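Side-chain contacts in protein YCGM (Escherichia coli, PDB 1NR9), which is of unknown function but belongs to the fumarylacetoacetate hydrolase (FAH) family and binds a magnesium ion: residues Pro40-Leu45 with Ser179-Leu184; His71-Ala76 with Leu207-Asp212; Ala81-Ala86 with Pro173-Met178; Tyr98-Asp103 with Thr148-Ser153. All blocks are in the same frame, centred on the assembly; numbering follows the deposited sequence.

Contact 1: residues Pro40-Leu45 with Ser179-Leu184; sequences PEEPVL and SKFFTL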
loop_
_atom_site.group_PDB
_atom_site.type_symbol
_atom_site.label_atom_id
_atom_site.label_comp_id
_atom_site.label_asym_id
_atom_site.label_seq_id
_atom_site.Cartn_x
_atom_site.Cartn_y
_atom_site.Cartn_z
ATOM N N PRO A 40 -3.243 -25.305 1.649
ATOM C CA PRO A 40 -4.520 -24.796 1.137
ATOM C C PRO A 40 -4.321 -23.777 0.010
ATOM O O PRO A 40 -3.230 -23.678 -0.559
ATOM C CB PRO A 40 -5.162 -24.178 2.378
ATOM C CG PRO A 40 -4.639 -25.052 3.483
ATOM C CD PRO A 40 -3.180 -25.184 3.117
ATOM N N GLU A 41 -5.370 -23.023 -0.318
ATOM C CA GLU A 41 -5.260 -22.024 -1.374
ATOM C C GLU A 41 -4.263 -20.960 -0.933
ATOM O O GLU A 41 -4.236 -20.574 0.236
ATOM C CB GLU A 41 -6.616 -21.372 -1.661
ATOM C CG GLU A 41 -7.167 -20.556 -0.510
ATOM C CD GLU A 41 -8.301 -19.630 -0.928
ATOM O OE1 GLU A 41 -8.072 -18.739 -1.780
ATOM O OE2 GLU A 41 -9.422 -19.793 -0.398
ATOM N N GLU A 42 -3.440 -20.498 -1.868
ATOM C CA GLU A 42 -2.441 -19.482 -1.584
ATOM C C GLU A 42 -2.998 -18.322 -0.771
ATOM O O GLU A 42 -4.117 -17.853 -1.008
ATOM C CB GLU A 42 -1.857 -18.937 -2.882
ATOM C CG GLU A 42 -0.890 -19.865 -3.567
ATOM C CD GLU A 42 -0.303 -19.242 -4.815
ATOM O OE1 GLU A 42 0.168 -18.087 -4.737
ATOM O OE2 GLU A 42 -0.304 -19.905 -5.875
ATOM N N PRO A 43 -2.212 -17.839 0.201
ATOM C CA PRO A 43 -2.588 -16.724 1.074
ATOM C C PRO A 43 -3.059 -15.484 0.307
ATOM O O PRO A 43 -2.437 -15.084 -0.680
ATOM C CB PRO A 43 -1.297 -16.441 1.842
ATOM C CG PRO A 43 -0.685 -17.798 1.965
ATOM C CD PRO A 43 -0.886 -18.370 0.574
ATOM N N VAL A 44 -4.165 -14.895 0.761
ATOM C CA VAL A 44 -4.689 -13.665 0.175
ATOM C C VAL A 44 -3.810 -12.563 0.788
ATOM O O VAL A 44 -3.550 -12.572 1.992
ATOM C CB VAL A 44 -6.163 -13.438 0.566
ATOM C CG1 VAL A 44 -6.638 -12.088 0.052
ATOM C CG2 VAL A 44 -7.025 -14.550 -0.002
ATOM N N LEU A 45 -3.354 -11.625 -0.040
ATOM C CA LEU A 45 -2.460 -10.551 0.401
ATOM C C LEU A 45 -2.886 -9.137 0.035
ATOM O O LEU A 45 -3.268 -8.870 -1.107
ATOM C CB LEU A 45 -1.066 -10.787 -0.193
ATOM C CG LEU A 45 -0.003 -11.535 0.609
ATOM C CD1 LEU A 45 -0.634 -12.616 1.477
ATOM C CD2 LEU A 45 1.018 -12.110 -0.359
ATOM N N SER A 179 7.211 -12.433 0.744
ATOM C CA SER A 179 8.397 -11.904 0.085
ATOM C C SER A 179 8.442 -12.201 -1.402
ATOM O O SER A 179 9.192 -11.561 -2.138
ATOM C CB SER A 179 9.670 -12.428 0.756
ATOM O OG SER A 179 9.749 -13.836 0.694
ATOM N N LYS A 180 7.639 -13.163 -1.850
ATOM C CA LYS A 180 7.614 -13.508 -3.267
ATOM C C LYS A 180 7.080 -12.379 -4.146
ATOM O O LYS A 180 7.539 -12.197 -5.272
ATOM C CB LYS A 180 6.779 -14.762 -3.498
ATOM C CG LYS A 180 7.564 -16.058 -3.427
ATOM C CD LYS A 180 6.657 -17.239 -3.757
ATOM C CE LYS A 180 6.010 -17.078 -5.136
ATOM N NZ LYS A 180 4.869 -18.020 -5.385
ATOM N N PHE A 181 6.120 -11.616 -3.634
ATOM C CA PHE A 181 5.537 -10.520 -4.398
ATOM C C PHE A 181 6.079 -9.159 -3.980
ATOM O O PHE A 181 6.277 -8.277 -4.822
ATOM C CB PHE A 181 4.023 -10.543 -4.260
ATOM C CG PHE A 181 3.431 -11.903 -4.467
ATOM C CD1 PHE A 181 3.546 -12.882 -3.483
ATOM C CD2 PHE A 181 2.793 -12.220 -5.666
ATOM C CE1 PHE A 181 3.041 -14.157 -3.690
ATOM C CE2 PHE A 181 2.285 -13.488 -5.884
ATOM C CZ PHE A 181 2.407 -14.461 -4.895
ATOM N N PHE A 182 6.332 -8.984 -2.689
ATOM C CA PHE A 182 6.846 -7.715 -2.214
ATOM C C PHE A 182 8.044 -7.932 -1.320
ATOM O O PHE A 182 7.997 -8.755 -0.403
ATOM C CB PHE A 182 5.781 -6.961 -1.422
ATOM C CG PHE A 182 4.373 -7.387 -1.729
ATOM C CD1 PHE A 182 3.653 -8.142 -0.814
ATOM C CD2 PHE A 182 3.774 -7.057 -2.950
ATOM C CE1 PHE A 182 2.372 -8.555 -1.112
ATOM C CE2 PHE A 182 2.491 -7.468 -3.254
ATOM C CZ PHE A 182 1.789 -8.216 -2.343
ATOM N N THR A 183 9.116 -7.194 -1.576
ATOM C CA THR A 183 10.301 -7.322 -0.751
ATOM C C THR A 183 10.025 -6.626 0.576
ATOM O O THR A 183 9.611 -5.471 0.588
ATOM C CB THR A 183 11.506 -6.665 -1.414
ATOM O OG1 THR A 183 12.536 -6.485 -0.442
ATOM C CG2 THR A 183 11.126 -5.321 -1.972
ATOM N N LEU A 184 10.230 -7.327 1.692
ATOM C CA LEU A 184 9.996 -6.742 3.010
ATOM C C LEU A 184 11.297 -6.153 3.527
ATOM O O LEU A 184 12.281 -6.872 3.728
ATOM C CB LEU A 184 9.525 -7.804 3.999
ATOM C CG LEU A 184 8.505 -8.829 3.509
ATOM C CD1 LEU A 184 8.238 -9.824 4.625
ATOM C CD2 LEU A 184 7.207 -8.146 3.075
#
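Phe181 carries its ring anti to its own carbonyl carbon and beside the backbone N (chi1 -47°), and this sends the ring across toward Leu45 and Glu42. In Leu45 the CD2 branch is the one that meets both aromatic rings. CD2 of Leu45 lies 4.1 Å from CD1 of Phe181 and 3.9 Å from CE1 of Phe182. The leucine side chain crosses that of Phe181 at about a right angle. Against Phe182 it runs alongside, in the opposite direction. CG of Leu45 also meets CE1 of Phe182, at 4.2 Å. The two phenylalanines are packed on each other as well: CB of Phe181 sits 3.5 Å above the plane of the Phe182 ring, over its centre. This covers one face of that ring while the leucine methyl touches it at CE1.

Glu42 adds a looser contact at the margin. Its OE1 lies near the plane of the Phe181 ring, at the edge, 4.3 Å from CZ. The polar partner of this oxygen is the hydroxyl of Tyr177, which hydrogen-bonds OE1, and the Tyr177 ring meets Phe181 edge-to-face. Lys180 NZ is also near, 4.7 Å from Glu42 OE1, too far for a salt bridge, though the opposite charges may attract.

Phe66 of the second subunit packs its ring against Phe181, and Lys122 of that subunit hydrogen-bonds Pro43 O. The arrangement is a small aromatic cluster between two loops at the dimer interface of this FAH-family fold.

Contact 2: residues His71-Ala76 with Leu207-Asp212; sequences HEVELA and LTVTFD. With MG (magnesium ion), chain E.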
loop_
_atom_site.group_PDB
_atom_site.type_symbol
_atom_site.label_atom_id
_atom_site.label_comp_id
_atom_site.label_asym_id
_atom_site.label_seq_id
_atom_site.Cartn_x
_atom_site.Cartn_y
_atom_site.Cartn_z
ATOM N N HIS A 71 -13.120 -4.747 13.905
ATOM C CA HIS A 71 -11.841 -4.958 14.565
ATOM C C HIS A 71 -11.363 -6.379 14.282
ATOM O O HIS A 71 -12.164 -7.312 14.199
ATOM C CB HIS A 71 -11.972 -4.759 16.081
ATOM C CG HIS A 71 -13.015 -5.627 16.713
ATOM N ND1 HIS A 71 -14.270 -5.162 17.046
ATOM C CD2 HIS A 71 -13.013 -6.949 17.014
ATOM C CE1 HIS A 71 -14.995 -6.158 17.523
ATOM N NE2 HIS A 71 -14.256 -7.254 17.513
ATOM N N GLU A 72 -10.057 -6.531 14.108
ATOM C CA GLU A 72 -9.468 -7.833 13.873
ATOM C C GLU A 72 -8.191 -7.854 14.687
ATOM O O GLU A 72 -7.205 -7.235 14.294
ATOM C CB GLU A 72 -9.106 -8.034 12.395
ATOM C CG GLU A 72 -10.266 -8.148 11.414
ATOM C CD GLU A 72 -9.804 -8.578 10.019
ATOM O OE1 GLU A 72 -10.654 -8.681 9.103
ATOM O OE2 GLU A 72 -8.585 -8.817 9.843
ATOM N N VAL A 73 -8.193 -8.524 15.831
ATOM C CA VAL A 73 -6.961 -8.586 16.610
ATOM C C VAL A 73 -6.069 -9.542 15.828
ATOM O O VAL A 73 -6.554 -10.536 15.283
ATOM C CB VAL A 73 -7.187 -9.134 18.048
ATOM C CG1 VAL A 73 -7.657 -10.569 18.001
ATOM C CG2 VAL A 73 -5.893 -9.003 18.858
ATOM N N GLU A 74 -4.780 -9.226 15.747
ATOM C CA GLU A 74 -3.853 -10.063 15.004
ATOM C C GLU A 74 -2.438 -9.977 15.581
ATOM O O GLU A 74 -2.068 -8.989 16.232
ATOM C CB GLU A 74 -3.823 -9.637 13.514
ATOM C CG GLU A 74 -5.206 -9.545 12.801
ATOM C CD GLU A 74 -5.107 -9.467 11.268
ATOM O OE1 GLU A 74 -3.988 -9.636 10.730
ATOM O OE2 GLU A 74 -6.147 -9.249 10.591
ATOM N N LEU A 75 -1.658 -11.030 15.351
ATOM C CA LEU A 75 -0.271 -11.078 15.789
ATOM C C LEU A 75 0.575 -10.297 14.766
ATOM O O LEU A 75 0.524 -10.569 13.558
ATOM C CB LEU A 75 0.231 -12.522 15.853
ATOM C CG LEU A 75 1.711 -12.585 16.250
ATOM C CD1 LEU A 75 1.876 -12.065 17.679
ATOM C CD2 LEU A 75 2.227 -14.003 16.137
ATOM N N ALA A 76 1.357 -9.344 15.262
ATOM C CA ALA A 76 2.196 -8.504 14.419
ATOM C C ALA A 76 3.651 -8.888 14.520
ATOM O O ALA A 76 4.221 -8.932 15.615
ATOM C CB ALA A 76 2.029 -7.045 14.807
ATOM N N LEU A 207 -11.830 -0.949 24.514
ATOM C CA LEU A 207 -11.414 -2.293 24.132
ATOM C C LEU A 207 -10.043 -2.630 24.664
ATOM O O LEU A 207 -9.159 -1.779 24.695
ATOM C CB LEU A 207 -11.405 -2.456 22.612
ATOM C CG LEU A 207 -10.620 -1.437 21.795
ATOM C CD1 LEU A 207 -9.665 -2.142 20.855
ATOM C CD2 LEU A 207 -11.596 -0.573 21.014
ATOM N N THR A 208 -9.869 -3.872 25.100
ATOM C CA THR A 208 -8.578 -4.292 25.605
ATOM C C THR A 208 -8.097 -5.475 24.736
ATOM O O THR A 208 -8.805 -6.462 24.548
ATOM C CB THR A 208 -8.654 -4.646 27.120
ATOM O OG1 THR A 208 -9.159 -5.965 27.298
ATOM C CG2 THR A 208 -9.586 -3.699 27.830
ATOM N N VAL A 209 -6.912 -5.327 24.154
ATOM C CA VAL A 209 -6.325 -6.341 23.285
ATOM C C VAL A 209 -5.311 -7.127 24.105
ATOM O O VAL A 209 -4.695 -6.580 25.025
ATOM C CB VAL A 209 -5.618 -5.683 22.078
ATOM C CG1 VAL A 209 -4.501 -4.790 22.558
ATOM C CG2 VAL A 209 -5.057 -6.743 21.157
ATOM N N THR A 210 -5.124 -8.405 23.781
ATOM C CA THR A 210 -4.193 -9.226 24.549
ATOM C C THR A 210 -3.503 -10.320 23.777
ATOM O O THR A 210 -4.134 -11.024 22.990
ATOM C CB THR A 210 -4.912 -9.901 25.717
ATOM O OG1 THR A 210 -5.183 -8.932 26.727
ATOM C CG2 THR A 210 -4.067 -11.017 26.296
ATOM N N PHE A 211 -2.205 -10.475 24.013
ATOM C CA PHE A 211 -1.462 -11.542 23.366
ATOM C C PHE A 211 -0.404 -12.046 24.336
ATOM O O PHE A 211 0.379 -11.264 24.885
ATOM C CB PHE A 211 -0.871 -11.076 22.019
ATOM C CG PHE A 211 0.465 -10.385 22.115
ATOM C CD1 PHE A 211 1.640 -11.072 21.813
ATOM C CD2 PHE A 211 0.554 -9.049 22.490
ATOM C CE1 PHE A 211 2.887 -10.434 21.886
ATOM C CE2 PHE A 211 1.796 -8.405 22.564
ATOM C CZ PHE A 211 2.964 -9.102 22.260
ATOM N N ASP A 212 -0.444 -13.358 24.579
ATOM C CA ASP A 212 0.464 -14.060 25.485
ATOM C C ASP A 212 0.999 -13.296 26.687
ATOM O O ASP A 212 2.171 -12.911 26.730
ATOM C CB ASP A 212 1.646 -14.647 24.711
ATOM C CG ASP A 212 1.443 -16.112 24.363
ATOM O OD1 ASP A 212 2.415 -16.756 23.911
ATOM O OD2 ASP A 212 0.309 -16.614 24.542
HETATM MG MG MG E . -7.589 -9.625 7.827
HETATM O O HOH W 1 -5.176 -9.205 8.472
#
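Val73 and Leu75 pack against Val209 and Phe211 from two strands that run in nearly the same direction, 27° apart, with the CA atoms of Val73 and Val209 7.1 Å from each other. No hydrogen bond joins the strands. They belong to different sheets of the FAH-family fold, the mixed sheet and the four-stranded antiparallel sheet, which meet here face to face.

The layer between them is apolar and buried. CG2 of Val73 meets CG2 of Val209 at 3.3 Å. In both valines CG2 lies opposite the backbone N (chi1 64° and 61°), so like branches face each other, and the two side chains cross obliquely. Farther along, CD1 of Leu75 comes to 4.3 Å from CD1 of Phe211. The base of this leucine does not point straight at the other strand; its branched end makes the approach. Phe211 also packs on Leu150 of the neighbouring strand 149-154.

The glutamates that alternate with these residues serve the other side of the strand. Glu74 turns away from Val209, and its OE1 accepts a hydrogen bond from Gly193 N. Glu72 is extended beyond CG, which carries its carboxylate out to the metal. There its two oxygens divide the work: OE1 forms a salt bridge with Lys124, and OE2 binds magnesium at 2.4 Å, beside a water 2.5 Å from the ion.

Contact 3: residues Ala81-Ala86 with Pro173-Met178; sequences ATLRQA and PLIAYM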
loop_
_atom_site.group_PDB
_atom_site.type_symbol
_atom_site.label_atom_id
_atom_site.label_comp_id
_atom_site.label_asym_id
_atom_site.label_seq_id
_atom_site.Cartn_x
_atom_site.Cartn_y
_atom_site.Cartn_z
ATOM N N ALA A 81 15.307 -7.232 8.956
ATOM C CA ALA A 81 16.242 -7.195 7.834
ATOM C C ALA A 81 15.462 -7.458 6.561
ATOM O O ALA A 81 14.359 -7.998 6.606
ATOM C CB ALA A 81 17.321 -8.240 8.016
ATOM N N THR A 82 16.035 -7.100 5.422
ATOM C CA THR A 82 15.324 -7.258 4.168
ATOM C C THR A 82 15.159 -8.690 3.638
ATOM O O THR A 82 16.102 -9.472 3.626
ATOM C CB THR A 82 15.945 -6.333 3.108
ATOM O OG1 THR A 82 15.632 -6.824 1.803
ATOM C CG2 THR A 82 17.441 -6.221 3.304
ATOM N N LEU A 83 13.935 -9.011 3.208
ATOM C CA LEU A 83 13.588 -10.333 2.704
ATOM C C LEU A 83 12.979 -10.253 1.305
ATOM O O LEU A 83 11.913 -9.668 1.119
ATOM C CB LEU A 83 12.559 -10.980 3.633
ATOM C CG LEU A 83 12.817 -11.104 5.142
ATOM C CD1 LEU A 83 11.518 -11.440 5.841
ATOM C CD2 LEU A 83 13.859 -12.180 5.417
ATOM N N ARG A 84 13.656 -10.842 0.323
ATOM C CA ARG A 84 13.168 -10.858 -1.052
ATOM C C ARG A 84 13.250 -12.306 -1.503
ATOM O O ARG A 84 14.321 -12.914 -1.405
ATOM C CB ARG A 84 14.039 -9.984 -1.957
ATOM C CG ARG A 84 13.684 -10.090 -3.436
ATOM C CD ARG A 84 12.178 -9.933 -3.644
ATOM N NE ARG A 84 11.757 -10.035 -5.043
ATOM C CZ ARG A 84 10.487 -10.002 -5.444
ATOM N NH1 ARG A 84 9.511 -9.872 -4.551
ATOM N NH2 ARG A 84 10.191 -10.089 -6.739
ATOM N N GLN A 85 12.126 -12.858 -1.972
ATOM C CA GLN A 85 12.080 -14.256 -2.422
ATOM C C GLN A 85 12.876 -15.100 -1.417
ATOM O O GLN A 85 13.595 -16.016 -1.791
ATOM C CB GLN A 85 12.726 -14.395 -3.806
ATOM C CG GLN A 85 12.129 -13.537 -4.915
ATOM C CD GLN A 85 10.829 -14.091 -5.451
ATOM O OE1 GLN A 85 10.754 -15.247 -5.867
ATOM N NE2 GLN A 85 9.794 -13.265 -5.451
ATOM N N ALA A 86 12.729 -14.774 -0.142
ATOM C CA ALA A 86 13.458 -15.428 0.937
ATOM C C ALA A 86 13.104 -16.865 1.292
ATOM O O ALA A 86 12.006 -17.348 1.023
ATOM C CB ALA A 86 13.355 -14.569 2.184
ATOM N N PRO A 173 6.360 -19.399 7.226
ATOM C CA PRO A 173 6.026 -19.758 5.841
ATOM C C PRO A 173 5.327 -18.599 5.133
ATOM O O PRO A 173 5.671 -18.244 4.002
ATOM C CB PRO A 173 5.092 -20.964 6.000
ATOM C CG PRO A 173 5.510 -21.560 7.301
ATOM C CD PRO A 173 5.732 -20.337 8.172
ATOM N N LEU A 174 4.336 -18.022 5.811
ATOM C CA LEU A 174 3.570 -16.909 5.260
ATOM C C LEU A 174 4.505 -15.771 4.861
ATOM O O LEU A 174 4.455 -15.297 3.725
ATOM C CB LEU A 174 2.536 -16.422 6.283
ATOM C CG LEU A 174 1.527 -15.342 5.872
ATOM C CD1 LEU A 174 0.746 -15.776 4.632
ATOM C CD2 LEU A 174 0.582 -15.083 7.036
ATOM N N ILE A 175 5.359 -15.338 5.790
ATOM C CA ILE A 175 6.306 -14.263 5.495
ATOM C C ILE A 175 7.164 -14.643 4.297
ATOM O O ILE A 175 7.414 -13.821 3.415
ATOM C CB ILE A 175 7.223 -13.963 6.701
ATOM C CG1 ILE A 175 6.416 -13.259 7.790
ATOM C CG2 ILE A 175 8.406 -13.102 6.276
ATOM C CD1 ILE A 175 7.208 -12.962 9.052
ATOM N N ALA A 176 7.619 -15.889 4.268
ATOM C CA ALA A 176 8.430 -16.363 3.158
ATOM C C ALA A 176 7.624 -16.213 1.877
ATOM O O ALA A 176 8.142 -15.741 0.880
ATOM C CB ALA A 176 8.817 -17.818 3.371
ATOM N N TYR A 177 6.354 -16.612 1.914
ATOM C CA TYR A 177 5.454 -16.501 0.755
ATOM C C TYR A 177 5.255 -15.028 0.342
ATOM O O TYR A 177 5.327 -14.683 -0.844
ATOM C CB TYR A 177 4.098 -17.128 1.093
ATOM C CG TYR A 177 3.062 -16.955 0.014
ATOM C CD1 TYR A 177 3.165 -17.642 -1.193
ATOM C CD2 TYR A 177 1.999 -16.067 0.181
ATOM C CE1 TYR A 177 2.242 -17.449 -2.211
ATOM C CE2 TYR A 177 1.074 -15.862 -0.829
ATOM C CZ TYR A 177 1.205 -16.557 -2.027
ATOM O OH TYR A 177 0.306 -16.331 -3.041
HETATM N N MSE A 178 5.013 -14.164 1.329
HETATM C CA MSE A 178 4.827 -12.740 1.070
HETATM C C MSE A 178 5.993 -12.164 0.286
HETATM O O MSE A 178 5.791 -11.487 -0.717
HETATM C CB MSE A 178 4.687 -11.965 2.381
HETATM C CG MSE A 178 3.394 -12.259 3.128
HETATM SE SE MSE A 178 3.273 -11.449 4.890
HETATM C CE MSE A 178 1.333 -11.317 4.959
HETATM O O HOH W 2 10.057 -16.655 -1.360
#
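Leu83 is the first residue of 81-86 to touch the helix. Its CG is anti to the carbonyl carbon and beside the backbone N (chi1 -54°), and CD1 reaches CG2 of Ile175 at 3.6 Å. The two side chains meet at a slant, one methyl against another, and both are buried. The backbone of Leu83 hydrogen-bonds that of Leu184.

Arg84 comes next and starts away from the helix. Its guanidinium is covered on one face by NE2 of Gln85, 3.3 Å above the plane and over its centre. Asp127 of the second subunit forms a long, weak ion pair with Arg84 NH1. The segment is the connection between strand 69-79 and helix 88-94, and it runs beside helix 171-178, so the contact is loop-on-helix packing at the periphery of the FAH-family fold. Val91 of helix 88-94 also packs on Ile175 and Ala176.

The backbone of Gln85 hydrogen-bonds that of Ser179. Ala86 closes the segment. Its carbonyl O lies 4.0 Å from CB of Ala176. Water 2 donates to this O at 3.2 Å and to Ala176 O at 3.1 Å, bridging the two carbonyls.

Contact 4: residues Tyr98-Asp103 with Thr148-Ser153; sequences YGVALD and TTLSLS. With MG (magnesium ion), chain E.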
loop_
_atom_site.group_PDB
_atom_site.type_symbol
_atom_site.label_atom_id
_atom_site.label_comp_id
_atom_site.label_asym_id
_atom_site.label_seq_id
_atom_site.Cartn_x
_atom_site.Cartn_y
_atom_site.Cartn_z
ATOM N N TYR A 98 7.612 -9.232 18.179
ATOM C CA TYR A 98 6.188 -9.515 18.071
ATOM C C TYR A 98 5.396 -8.554 18.951
ATOM O O TYR A 98 5.874 -8.144 20.022
ATOM C CB TYR A 98 5.904 -10.949 18.510
ATOM C CG TYR A 98 6.793 -11.987 17.865
ATOM C CD1 TYR A 98 6.372 -12.700 16.741
ATOM C CD2 TYR A 98 8.059 -12.268 18.389
ATOM C CE1 TYR A 98 7.184 -13.667 16.161
ATOM C CE2 TYR A 98 8.878 -13.231 17.818
ATOM C CZ TYR A 98 8.432 -13.925 16.708
ATOM O OH TYR A 98 9.243 -14.883 16.156
ATOM N N GLY A 99 4.190 -8.212 18.479
ATOM C CA GLY A 99 3.271 -7.315 19.168
ATOM C C GLY A 99 1.864 -7.574 18.638
ATOM O O GLY A 99 1.656 -8.533 17.878
ATOM N N VAL A 100 0.890 -6.754 19.034
ATOM C CA VAL A 100 -0.488 -6.933 18.563
ATOM C C VAL A 100 -1.043 -5.762 17.788
ATOM O O VAL A 100 -0.709 -4.601 18.047
ATOM C CB VAL A 100 -1.483 -7.180 19.702
ATOM C CG1 VAL A 100 -1.459 -8.612 20.095
ATOM C CG2 VAL A 100 -1.169 -6.274 20.876
ATOM N N ALA A 101 -1.932 -6.070 16.855
ATOM C CA ALA A 101 -2.535 -5.036 16.043
ATOM C C ALA A 101 -4.010 -5.289 15.805
ATOM O O ALA A 101 -4.551 -6.359 16.111
ATOM C CB ALA A 101 -1.819 -4.944 14.707
ATOM N N LEU A 102 -4.656 -4.270 15.265
ATOM C CA LEU A 102 -6.048 -4.355 14.910
ATOM C C LEU A 102 -6.041 -4.075 13.426
ATOM O O LEU A 102 -5.592 -3.016 12.986
ATOM C CB LEU A 102 -6.878 -3.292 15.628
ATOM C CG LEU A 102 -7.141 -3.465 17.121
ATOM C CD1 LEU A 102 -8.229 -2.482 17.549
ATOM C CD2 LEU A 102 -7.593 -4.893 17.398
ATOM N N ASP A 103 -6.492 -5.050 12.655
ATOM C CA ASP A 103 -6.572 -4.896 11.218
ATOM C C ASP A 103 -7.939 -4.260 11.041
ATOM O O ASP A 103 -8.916 -4.911 10.685
ATOM C CB ASP A 103 -6.477 -6.273 10.549
ATOM C CG ASP A 103 -6.746 -6.238 9.054
ATOM O OD1 ASP A 103 -6.612 -5.157 8.432
ATOM O OD2 ASP A 103 -7.077 -7.315 8.506
ATOM N N THR A 148 0.703 -18.762 20.513
ATOM C CA THR A 148 0.430 -17.628 21.379
ATOM C C THR A 148 -1.061 -17.288 21.416
ATOM O O THR A 148 -1.784 -17.466 20.430
ATOM C CB THR A 148 1.247 -16.394 20.912
ATOM O OG1 THR A 148 2.600 -16.528 21.361
ATOM C CG2 THR A 148 0.657 -15.102 21.447
ATOM N N THR A 149 -1.498 -16.800 22.575
ATOM C CA THR A 149 -2.884 -16.422 22.827
ATOM C C THR A 149 -3.233 -15.018 22.337
ATOM O O THR A 149 -2.515 -14.063 22.621
ATOM C CB THR A 149 -3.176 -16.526 24.340
ATOM O OG1 THR A 149 -3.686 -17.832 24.622
ATOM C CG2 THR A 149 -4.172 -15.458 24.798
ATOM N N LEU A 150 -4.338 -14.904 21.603
ATOM C CA LEU A 150 -4.809 -13.615 21.083
ATOM C C LEU A 150 -6.250 -13.366 21.520
ATOM O O LEU A 150 -7.124 -14.209 21.308
ATOM C CB LEU A 150 -4.755 -13.591 19.553
ATOM C CG LEU A 150 -3.393 -13.610 18.861
ATOM C CD1 LEU A 150 -3.600 -13.626 17.353
ATOM C CD2 LEU A 150 -2.572 -12.383 19.287
ATOM N N SER A 151 -6.509 -12.213 22.126
ATOM C CA SER A 151 -7.863 -11.905 22.575
ATOM C C SER A 151 -8.196 -10.427 22.497
ATOM O O SER A 151 -7.313 -9.570 22.629
ATOM C CB SER A 151 -8.069 -12.384 24.010
ATOM O OG SER A 151 -7.136 -11.767 24.877
ATOM N N LEU A 152 -9.478 -10.142 22.277
ATOM C CA LEU A 152 -9.969 -8.775 22.204
ATOM C C LEU A 152 -11.318 -8.660 22.894
ATOM O O LEU A 152 -12.271 -9.387 22.572
ATOM C CB LEU A 152 -10.122 -8.322 20.751
ATOM C CG LEU A 152 -10.723 -6.927 20.517
ATOM C CD1 LEU A 152 -10.498 -6.520 19.082
ATOM C CD2 LEU A 152 -12.208 -6.923 20.802
ATOM N N SER A 153 -11.414 -7.744 23.842
ATOM C CA SER A 153 -12.686 -7.563 24.512
ATOM C C SER A 153 -13.175 -6.149 24.269
ATOM O O SER A 153 -12.394 -5.204 24.234
ATOM C CB SER A 153 -12.549 -7.822 26.011
ATOM O OG SER A 153 -11.661 -6.893 26.596
HETATM MG MG MG E . -7.589 -9.625 7.827
HETATM O O HOH W 1 -5.176 -9.205 8.472
#
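The hydrophobic layer between the two sheets of this FAH-family fold holds Val100 and Leu102 against Leu150 and Leu152, close to the magnesium site. Strand 95-102 belongs to the mixed sheet and strand 149-154 to the antiparallel one. Their touching parts run 43° apart.

Two pairs of methyl groups carry the contact. CG1 of Val100 lies 4.0 Å from CD2 of Leu150. These side chains slide past each other in opposite directions, so they touch alongside. CD2 of Leu102 lies 3.7 Å from CD1 of Leu152, and here the side chains cross at about a right angle. Leu152 points toward the other strand with CG opposite its backbone N (chi1 176°), which extends CD1 into the layer. Leu102 makes its approach with the branched end. Phe211 of strand 206-211 packs on Val100, and Leu207 on Leu102.

Just after the strand, Asp103 leaves the apolar layer and binds magnesium through OD2 at 2.5 Å. Glu72 and a water, 2.5 Å from the ion, are the other ligands in the model. Asp103 OD1 forms a salt bridge with Lys48, and OD2 also accepts a hydrogen bond from Lys124.

Across the two segments the contact has no polar bond at all. It rests on four buried aliphatic side chains, while the polar atoms next to it, Asp103 OD1 and OD2, turn to the metal, Lys48 and Lys124.

In the fold
The four contacts form two groups. Contacts 2 and 4 have centres about 2 Å apart and are one continuous layer: strands 69-79 and 95-102 are neighbours in one sheet, and 206-211 and 149-154 in the other. Each supplies one protein ligand of magnesium, Glu72 or Asp103, and the bound water lies in both. The side chains of Asp212 and Thr148 also join them by a probable hydrogen bond. Contacts 1 and 3 lie with centres about 8 Å apart, and both touch the second subunit. Their centres are 21 to 23 Å from those of contacts 2 and 4. The Leu45 side chain of contact 1 lies about 10 Å from the magnesium ion, well beyond contact.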